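Local coordinates for protein p13 MTCP-1 (Homo sapiens, PDB 1A1X), which enhances the phosphorylation and activation of the kinases AKT1 and AKT2, binds their PH domains, and is a proto-oncogene product of the TCL1 family, at residues 8-13 with 89-94; 20-25 with 68-73. One frame throughout, in Å; residues are numbered along the deposited sequence.

Contact 1: residues 8-13 with 89-94; sequences GAPPDH and QHHLMV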
ATOM      1  N   GLY A   8     -13.258  -4.163  -5.686  1.00 36.52           N
ATOM      2  CA  GLY A   8     -13.926  -3.803  -6.923  1.00 33.02           C
ATOM      3  C   GLY A   8     -13.158  -2.812  -7.772  1.00 33.14           C
ATOM      4  O   GLY A   8     -11.958  -2.598  -7.565  1.00 35.75           O
ATOM      5  N   ALA A   9     -13.869  -2.185  -8.708  1.00 28.39           N
ATOM      6  CA  ALA A   9     -13.265  -1.224  -9.628  1.00 23.88           C
ATOM      7  C   ALA A   9     -13.044   0.175  -9.059  1.00 19.87           C
ATOM      8  O   ALA A   9     -13.822   0.661  -8.229  1.00 18.30           O
ATOM      9  CB  ALA A   9     -14.089  -1.137 -10.909  1.00 23.25           C
ATOM     10  N   PRO A  10     -11.941   0.823  -9.471  1.00 18.90           N
ATOM     11  CA  PRO A  10     -11.617   2.175  -9.011  1.00 18.82           C
ATOM     12  C   PRO A  10     -12.520   3.168  -9.732  1.00 16.65           C
ATOM     13  O   PRO A  10     -13.140   2.822 -10.739  1.00 16.16           O
ATOM     14  CB  PRO A  10     -10.152   2.332  -9.434  1.00 16.22           C
ATOM     15  CG  PRO A  10     -10.060   1.496 -10.648  1.00 17.71           C
ATOM     16  CD  PRO A  10     -10.823   0.260 -10.249  1.00 18.47           C
ATOM     17  N   PRO A  11     -12.653   4.394  -9.199  1.00 17.77           N
ATOM     18  CA  PRO A  11     -13.512   5.369  -9.877  1.00 17.80           C
ATOM     19  C   PRO A  11     -13.017   5.745 -11.276  1.00 16.54           C
ATOM     20  O   PRO A  11     -11.818   5.858 -11.518  1.00 16.67           O
ATOM     21  CB  PRO A  11     -13.496   6.569  -8.920  1.00 15.87           C
ATOM     22  CG  PRO A  11     -12.200   6.448  -8.226  1.00 13.61           C
ATOM     23  CD  PRO A  11     -12.106   4.961  -7.954  1.00 15.18           C
ATOM     24  N   ASP A  12     -13.961   5.870 -12.203  1.00 18.08           N
ATOM     25  CA  ASP A  12     -13.678   6.252 -13.580  1.00 17.00           C
ATOM     26  C   ASP A  12     -13.049   7.649 -13.616  1.00 15.91           C
ATOM     27  O   ASP A  12     -12.213   7.955 -14.471  1.00 15.96           O
ATOM     28  CB  ASP A  12     -14.978   6.214 -14.383  1.00 23.98           C
ATOM     29  CG  ASP A  12     -14.841   6.857 -15.729  1.00 34.63           C
ATOM     30  OD1 ASP A  12     -14.064   6.339 -16.565  1.00 42.77           O
ATOM     31  OD2 ASP A  12     -15.503   7.897 -15.940  1.00 42.27           O
ATOM     32  N   HIS A  13     -13.480   8.503 -12.697  1.00 16.48           N
ATOM     33  CA  HIS A  13     -12.930   9.847 -12.600  1.00 17.19           C
ATOM     34  C   HIS A  13     -13.116  10.507 -11.239  1.00 16.91           C
ATOM     35  O   HIS A  13     -13.983  10.118 -10.437  1.00 15.83           O
ATOM     36  CB  HIS A  13     -13.444  10.750 -13.727  1.00 25.37           C
ATOM     37  CG  HIS A  13     -14.924  10.964 -13.723  1.00 29.62           C
ATOM     38  ND1 HIS A  13     -15.752  10.428 -14.687  1.00 33.44           N
ATOM     39  CD2 HIS A  13     -15.716  11.710 -12.916  1.00 32.29           C
ATOM     40  CE1 HIS A  13     -16.990  10.842 -14.478  1.00 34.91           C
ATOM     41  NE2 HIS A  13     -16.995  11.622 -13.410  1.00 32.19           N
ATOM     42  N   GLN A  89      -0.742   2.151  -7.334  1.00 15.00           N
ATOM     43  CA  GLN A  89       0.143   1.183  -6.681  1.00 16.39           C
ATOM     44  C   GLN A  89      -0.641   0.178  -5.855  1.00 16.88           C
ATOM     45  O   GLN A  89      -0.223  -0.971  -5.690  1.00 19.34           O
ATOM     46  CB  GLN A  89       1.213   1.890  -5.868  1.00 12.14           C
ATOM     47  CG  GLN A  89       2.039   2.814  -6.729  1.00 13.54           C
ATOM     48  CD  GLN A  89       3.346   3.164  -6.080  1.00  9.67           C
ATOM     49  OE1 GLN A  89       3.402   4.003  -5.194  1.00 12.98           O
ATOM     50  NE2 GLN A  89       4.412   2.509  -6.514  1.00 13.21           N
ATOM     51  N   HIS A  90      -1.756   0.632  -5.292  1.00 15.39           N
ATOM     52  CA  HIS A  90      -2.655  -0.266  -4.577  1.00 12.39           C
ATOM     53  C   HIS A  90      -4.056   0.317  -4.420  1.00 11.51           C
ATOM     54  O   HIS A  90      -4.248   1.536  -4.432  1.00  9.32           O
ATOM     55  CB  HIS A  90      -2.052  -0.844  -3.277  1.00 11.57           C
ATOM     56  CG  HIS A  90      -2.145   0.048  -2.079  1.00 11.82           C
ATOM     57  ND1 HIS A  90      -3.275   0.773  -1.766  1.00 15.98           N
ATOM     58  CD2 HIS A  90      -1.268   0.272  -1.075  1.00  5.68           C
ATOM     59  CE1 HIS A  90      -3.088   1.405  -0.623  1.00  5.12           C
ATOM     60  NE2 HIS A  90      -1.877   1.119  -0.184  1.00  9.37           N
ATOM     61  N   HIS A  91      -5.032  -0.580  -4.400  1.00 12.42           N
ATOM     62  CA  HIS A  91      -6.438  -0.236  -4.260  1.00 13.33           C
ATOM     63  C   HIS A  91      -7.000  -1.278  -3.312  1.00 14.22           C
ATOM     64  O   HIS A  91      -7.272  -2.411  -3.698  1.00 14.55           O
ATOM     65  CB  HIS A  91      -7.137  -0.324  -5.620  1.00 14.49           C
ATOM     66  CG  HIS A  91      -8.602  -0.008  -5.579  1.00 11.65           C
ATOM     67  ND1 HIS A  91      -9.473  -0.406  -6.569  1.00 10.13           N
ATOM     68  CD2 HIS A  91      -9.342   0.693  -4.687  1.00 12.17           C
ATOM     69  CE1 HIS A  91     -10.686   0.038  -6.290  1.00 11.37           C
ATOM     70  NE2 HIS A  91     -10.633   0.708  -5.154  1.00 11.03           N
ATOM     71  N   LEU A  92      -7.158  -0.883  -2.057  1.00 14.20           N
ATOM     72  CA  LEU A  92      -7.646  -1.796  -1.049  1.00 16.13           C
ATOM     73  C   LEU A  92      -8.526  -1.156   0.001  1.00 15.61           C
ATOM     74  O   LEU A  92      -8.760   0.055  -0.005  1.00 13.18           O
ATOM     75  CB  LEU A  92      -6.468  -2.533  -0.388  1.00 21.91           C
ATOM     76  CG  LEU A  92      -5.092  -1.861  -0.340  1.00 19.48           C
ATOM     77  CD1 LEU A  92      -5.039  -0.861   0.766  1.00 21.10           C
ATOM     78  CD2 LEU A  92      -4.013  -2.892  -0.149  1.00 24.03           C
ATOM     79  N   MET A  93      -9.084  -2.016   0.842  1.00 15.85           N
ATOM     80  CA  MET A  93      -9.946  -1.623   1.938  1.00 20.41           C
ATOM     81  C   MET A  93      -9.042  -1.595   3.163  1.00 22.02           C
ATOM     82  O   MET A  93      -8.402  -2.604   3.490  1.00 19.65           O
ATOM     83  CB  MET A  93     -11.028  -2.684   2.124  1.00 26.24           C
ATOM     84  CG  MET A  93     -12.284  -2.193   2.819  1.00 34.92           C
ATOM     85  SD  MET A  93     -13.171  -0.989   1.801  1.00 41.75           S
ATOM     86  CE  MET A  93     -13.059  -1.734   0.207  1.00 34.79           C
ATOM     87  N   VAL A  94      -8.921  -0.429   3.789  1.00 22.33           N
ATOM     88  CA  VAL A  94      -8.088  -0.286   4.979  1.00 24.39           C
ATOM     89  C   VAL A  94      -8.944   0.238   6.120  1.00 26.64           C
ATOM     90  O   VAL A  94      -9.466   1.345   6.056  1.00 26.50           O
ATOM     91  CB  VAL A  94      -6.920   0.677   4.754  1.00 25.47           C
ATOM     92  CG1 VAL A  94      -6.104   0.808   6.020  1.00 26.45           C
ATOM     93  CG2 VAL A  94      -6.047   0.184   3.645  1.00 25.45           C
TER
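His91 reaches from its strand to the backbone of Gly8, Ala9 and Pro10 and makes the whole contact with one ring. The leading atom is CE1, 3.2 Å from the carbonyl oxygen of Gly8, 3.5 Å from Pro10 N and 3.6 Å from Ala9 C. Ala9 C lies at the ring edge, near its plane, whereas Gly8 O and Pro10 N come in obliquely. CG stands anti to the backbone N of His91 (chi1 179°), which extends the imidazole out from the strand toward the loop. The Pro10 ring crosses the His91 side chain at about a right angle, with its CB 3.9 Å from His91 CE1 and its CD 4.0 Å from His91 ND1. Gly8 O is also 3.5 Å from His91 ND1, but the angle is poor and no hydrogen bond results. The polar grip on the ring is at NE2, bonded to OE1 of Gln98; this bond probably limits its rotation, and CE1, between the two ring nitrogens, probably carries a little positive charge and so tolerates the Gly8 oxygen close by. In the fold, segment 8-13 is the N-terminal loop running into strand 13-16 of the closed antiparallel barrel, and here it lies against the C-terminal half of strand 85-94. That strand carries a classic beta bulge, where Gln89 and His90 both face Leu101, just before His91. While the His90 ring meets His90 of the second subunit, Val7 and Leu100 of the same chain also pack on His91.

Contact 2: residues 20-25 with 68-73; sequences GIYRDE and LMWQLY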
ATOM      1  N   GLY A  20      -7.819  19.067  -2.152  1.00  9.32           N
ATOM      2  CA  GLY A  20      -7.760  17.787  -1.466  1.00 10.78           C
ATOM      3  C   GLY A  20      -9.042  16.972  -1.378  1.00 12.37           C
ATOM      4  O   GLY A  20      -9.007  15.827  -0.914  1.00 11.40           O
ATOM      5  N   ILE A  21     -10.173  17.552  -1.782  1.00 11.21           N
ATOM      6  CA  ILE A  21     -11.442  16.829  -1.742  1.00 11.81           C
ATOM      7  C   ILE A  21     -11.988  16.699  -3.154  1.00 13.84           C
ATOM      8  O   ILE A  21     -12.213  17.694  -3.848  1.00 12.70           O
ATOM      9  CB  ILE A  21     -12.474  17.503  -0.810  1.00 11.59           C
ATOM     10  CG1 ILE A  21     -11.900  17.624   0.601  1.00 15.04           C
ATOM     11  CG2 ILE A  21     -13.768  16.659  -0.742  1.00 16.33           C
ATOM     12  CD1 ILE A  21     -12.820  18.321   1.589  1.00 22.83           C
ATOM     13  N   TYR A  22     -12.153  15.452  -3.578  1.00 10.11           N
ATOM     14  CA  TYR A  22     -12.628  15.121  -4.902  1.00 11.86           C
ATOM     15  C   TYR A  22     -13.978  14.430  -4.855  1.00 14.44           C
ATOM     16  O   TYR A  22     -14.431  13.993  -3.802  1.00 17.52           O
ATOM     17  CB  TYR A  22     -11.616  14.184  -5.577  1.00  8.92           C
ATOM     18  CG  TYR A  22     -10.275  14.830  -5.860  1.00  8.62           C
ATOM     19  CD1 TYR A  22      -9.354  15.063  -4.835  1.00 10.70           C
ATOM     20  CD2 TYR A  22      -9.943  15.243  -7.147  1.00  6.29           C
ATOM     21  CE1 TYR A  22      -8.140  15.699  -5.093  1.00 13.66           C
ATOM     22  CE2 TYR A  22      -8.738  15.876  -7.416  1.00  6.68           C
ATOM     23  CZ  TYR A  22      -7.844  16.103  -6.388  1.00  8.01           C
ATOM     24  OH  TYR A  22      -6.659  16.740  -6.658  1.00 14.82           O
ATOM     25  N   ARG A  23     -14.609  14.322  -6.016  1.00 16.60           N
ATOM     26  CA  ARG A  23     -15.890  13.633  -6.156  1.00 18.95           C
ATOM     27  C   ARG A  23     -15.827  12.737  -7.393  1.00 15.47           C
ATOM     28  O   ARG A  23     -15.293  13.144  -8.424  1.00 14.40           O
ATOM     29  CB  ARG A  23     -17.040  14.630  -6.282  1.00 21.56           C
ATOM     30  CG  ARG A  23     -17.431  15.279  -4.975  1.00 33.66           C
ATOM     31  CD  ARG A  23     -18.800  15.910  -5.081  1.00 36.15           C
ATOM     32  NE  ARG A  23     -18.821  16.968  -6.081  1.00 38.83           N
ATOM     33  CZ  ARG A  23     -19.668  17.991  -6.066  1.00 45.05           C
ATOM     34  NH1 ARG A  23     -20.572  18.097  -5.096  1.00 46.49           N
ATOM     35  NH2 ARG A  23     -19.600  18.918  -7.015  1.00 46.39           N
ATOM     36  N   ASP A  24     -16.336  11.512  -7.284  1.00 15.56           N
ATOM     37  CA  ASP A  24     -16.313  10.585  -8.412  1.00 15.72           C
ATOM     38  C   ASP A  24     -17.619  10.630  -9.194  1.00 14.47           C
ATOM     39  O   ASP A  24     -18.475  11.473  -8.932  1.00 14.11           O
ATOM     40  CB  ASP A  24     -15.979   9.149  -7.956  1.00 14.43           C
ATOM     41  CG  ASP A  24     -16.981   8.584  -6.951  1.00 15.26           C
ATOM     42  OD1 ASP A  24     -18.131   9.040  -6.904  1.00 11.84           O
ATOM     43  OD2 ASP A  24     -16.620   7.661  -6.203  1.00 18.06           O
ATOM     44  N   GLU A  25     -17.771   9.720 -10.143  1.00 14.92           N
ATOM     45  CA  GLU A  25     -18.973   9.658 -10.969  1.00 17.73           C
ATOM     46  C   GLU A  25     -20.279   9.411 -10.196  1.00 20.50           C
ATOM     47  O   GLU A  25     -21.364   9.616 -10.738  1.00 22.81           O
ATOM     48  CB  GLU A  25     -18.811   8.580 -12.035  1.00 18.41           C
ATOM     49  CG  GLU A  25     -18.617   7.169 -11.475  1.00 19.84           C
ATOM     50  CD  GLU A  25     -17.160   6.761 -11.378  1.00 21.17           C
ATOM     51  OE1 GLU A  25     -16.296   7.633 -11.130  1.00 16.47           O
ATOM     52  OE2 GLU A  25     -16.884   5.555 -11.552  1.00 18.38           O
ATOM     53  N   LEU A  68      -6.606  18.956 -10.922  1.00 13.52           N
ATOM     54  CA  LEU A  68      -8.010  19.349 -10.949  1.00 13.91           C
ATOM     55  C   LEU A  68      -8.864  18.111 -11.207  1.00 12.87           C
ATOM     56  O   LEU A  68     -10.012  18.038 -10.770  1.00 11.98           O
ATOM     57  CB  LEU A  68      -8.273  20.361 -12.069  1.00 12.66           C
ATOM     58  CG  LEU A  68      -7.611  21.736 -12.040  1.00 17.85           C
ATOM     59  CD1 LEU A  68      -8.034  22.505 -13.278  1.00 17.81           C
ATOM     60  CD2 LEU A  68      -8.005  22.496 -10.793  1.00 18.03           C
ATOM     61  N   MET A  69      -8.299  17.140 -11.915  1.00 11.64           N
ATOM     62  CA  MET A  69      -9.035  15.926 -12.224  1.00 16.65           C
ATOM     63  C   MET A  69      -8.153  14.745 -12.589  1.00 16.10           C
ATOM     64  O   MET A  69      -7.048  14.910 -13.106  1.00 15.01           O
ATOM     65  CB  MET A  69      -9.988  16.177 -13.387  1.00 20.53           C
ATOM     66  CG  MET A  69      -9.271  16.528 -14.676  1.00 29.19           C
ATOM     67  SD  MET A  69      -9.904  15.616 -16.086  1.00 46.93           S
ATOM     68  CE  MET A  69      -8.806  14.231 -16.100  1.00 38.88           C
ATOM     69  N   TRP A  70      -8.684  13.553 -12.338  1.00 13.15           N
ATOM     70  CA  TRP A  70      -8.025  12.293 -12.655  1.00 10.26           C
ATOM     71  C   TRP A  70      -9.052  11.516 -13.459  1.00 10.68           C
ATOM     72  O   TRP A  70     -10.223  11.495 -13.095  1.00 12.34           O
ATOM     73  CB  TRP A  70      -7.703  11.503 -11.385  1.00 12.59           C
ATOM     74  CG  TRP A  70      -6.383  11.803 -10.761  1.00 10.88           C
ATOM     75  CD1 TRP A  70      -5.155  11.637 -11.323  1.00  8.84           C
ATOM     76  CD2 TRP A  70      -6.154  12.194  -9.402  1.00  8.55           C
ATOM     77  NE1 TRP A  70      -4.174  11.885 -10.392  1.00  7.96           N
ATOM     78  CE2 TRP A  70      -4.759  12.227  -9.204  1.00  9.30           C
ATOM     79  CE3 TRP A  70      -6.997  12.512  -8.326  1.00  6.59           C
ATOM     80  CZ2 TRP A  70      -4.181  12.563  -7.972  1.00  9.37           C
ATOM     81  CZ3 TRP A  70      -6.426  12.849  -7.101  1.00 10.38           C
ATOM     82  CH2 TRP A  70      -5.025  12.870  -6.935  1.00  9.72           C
ATOM     83  N   GLN A  71      -8.614  10.881 -14.538  1.00 11.12           N
ATOM     84  CA  GLN A  71      -9.488  10.092 -15.394  1.00 10.97           C
ATOM     85  C   GLN A  71      -8.851   8.716 -15.535  1.00 12.14           C
ATOM     86  O   GLN A  71      -7.676   8.613 -15.878  1.00 13.62           O
ATOM     87  CB  GLN A  71      -9.589  10.770 -16.758  1.00 19.11           C
ATOM     88  CG  GLN A  71     -10.513  10.102 -17.753  1.00 21.02           C
ATOM     89  CD  GLN A  71     -10.564  10.863 -19.073  1.00 27.76           C
ATOM     90  OE1 GLN A  71      -9.800  10.583 -20.000  1.00 29.53           O
ATOM     91  NE2 GLN A  71     -11.452  11.848 -19.154  1.00 28.11           N
ATOM     92  N   LEU A  72      -9.613   7.660 -15.249  1.00 14.29           N
ATOM     93  CA  LEU A  72      -9.089   6.299 -15.356  1.00 16.97           C
ATOM     94  C   LEU A  72      -8.524   6.044 -16.759  1.00 20.03           C
ATOM     95  O   LEU A  72      -9.178   6.289 -17.778  1.00 19.06           O
ATOM     96  CB  LEU A  72     -10.164   5.279 -14.975  1.00 18.95           C
ATOM     97  CG  LEU A  72      -9.748   3.836 -14.679  1.00 20.18           C
ATOM     98  CD1 LEU A  72      -8.600   3.784 -13.669  1.00 20.20           C
ATOM     99  CD2 LEU A  72     -10.965   3.069 -14.153  1.00 21.11           C
ATOM    100  N   TYR A  73      -7.286   5.566 -16.784  1.00 22.95           N
ATOM    101  CA  TYR A  73      -6.547   5.304 -18.011  1.00 24.81           C
ATOM    102  C   TYR A  73      -6.134   3.820 -18.036  1.00 27.98           C
ATOM    103  O   TYR A  73      -5.981   3.210 -16.980  1.00 27.51           O
ATOM    104  CB  TYR A  73      -5.315   6.214 -17.992  1.00 24.82           C
ATOM    105  CG  TYR A  73      -4.653   6.420 -19.319  1.00 28.69           C
ATOM    106  CD1 TYR A  73      -5.260   7.185 -20.311  1.00 29.31           C
ATOM    107  CD2 TYR A  73      -3.427   5.826 -19.596  1.00 29.76           C
ATOM    108  CE1 TYR A  73      -4.661   7.344 -21.553  1.00 32.02           C
ATOM    109  CE2 TYR A  73      -2.822   5.978 -20.827  1.00 32.56           C
ATOM    110  CZ  TYR A  73      -3.441   6.735 -21.804  1.00 31.82           C
ATOM    111  OH  TYR A  73      -2.833   6.859 -23.032  1.00 36.68           O
TER
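Within the closed antiparallel barrel, strands 21-24 and 69-73 lie on the two flanks of strand 13-16, and an aromatic pair, Tyr22 with Trp70, bridges them past that shared neighbour. No backbone bond joins the two segments: their nearest CA atoms, those of Tyr22 and Met69, are 8.2 Å apart, and both ring-bearing side chains start out toward the other segment. Trp70 brings the outer corner of its six-membered ring over one face of the tyrosine. CZ3 of Trp70 sits off-centre there, toward the rim, 3.6 Å from Tyr22 CZ and 3.8 Å from Tyr22 CE2; the adjacent Trp70 CE3 is 3.9 Å from Tyr22 CE2. The centroids of the Tyr22 ring and the Trp70 six-membered ring are 5.0 Å apart with planes inclined at 37°, so the pair is oblique, neither a stack nor a T. Tyr22 CG lies anti to the carbonyl carbon (chi1 -66°), which swings the phenol toward the start of strand 69-73. There its hydroxyl donates to the carbonyl oxygen of Pro67, giving this buried polar end a partner and probably steadying the far end of the ring beside the tryptophan; Leu68 O is a looser neighbour, 4.2 Å from Tyr22 CE2. Leu14, Val16, Ala32 and Leu66 pack on Tyr22, while Trp86 meets the Trp70 rings edge-to-face. Such aromatic packing between strands that share a neighbour is core filling of a small beta-barrel, here the barrel of the TCL1 family.

How the contacts relate
The centres of the two contacts are about 12 Å apart in one eight-stranded antiparallel barrel. Along the chain the segments come in the order 8-13, 20-25, 68-73, 89-94, so contact 2 is nested inside the loop that contact 1 closes. Contact 1 is a surface contact of the N-terminal loop with strand 85-94, whereas contact 2 is buried. They meet directly at the entry to strand 13-16: Asp12 O lies 2.7 Å from Leu72 N, and Asp12 N lies 3.0 Å from Glu25 OE2, both probable hydrogen bonds. Asp12 thereby ties contact 1 to both segments of contact 2, linking the loop that leads into strand 13-16 to strands around the barrel's core.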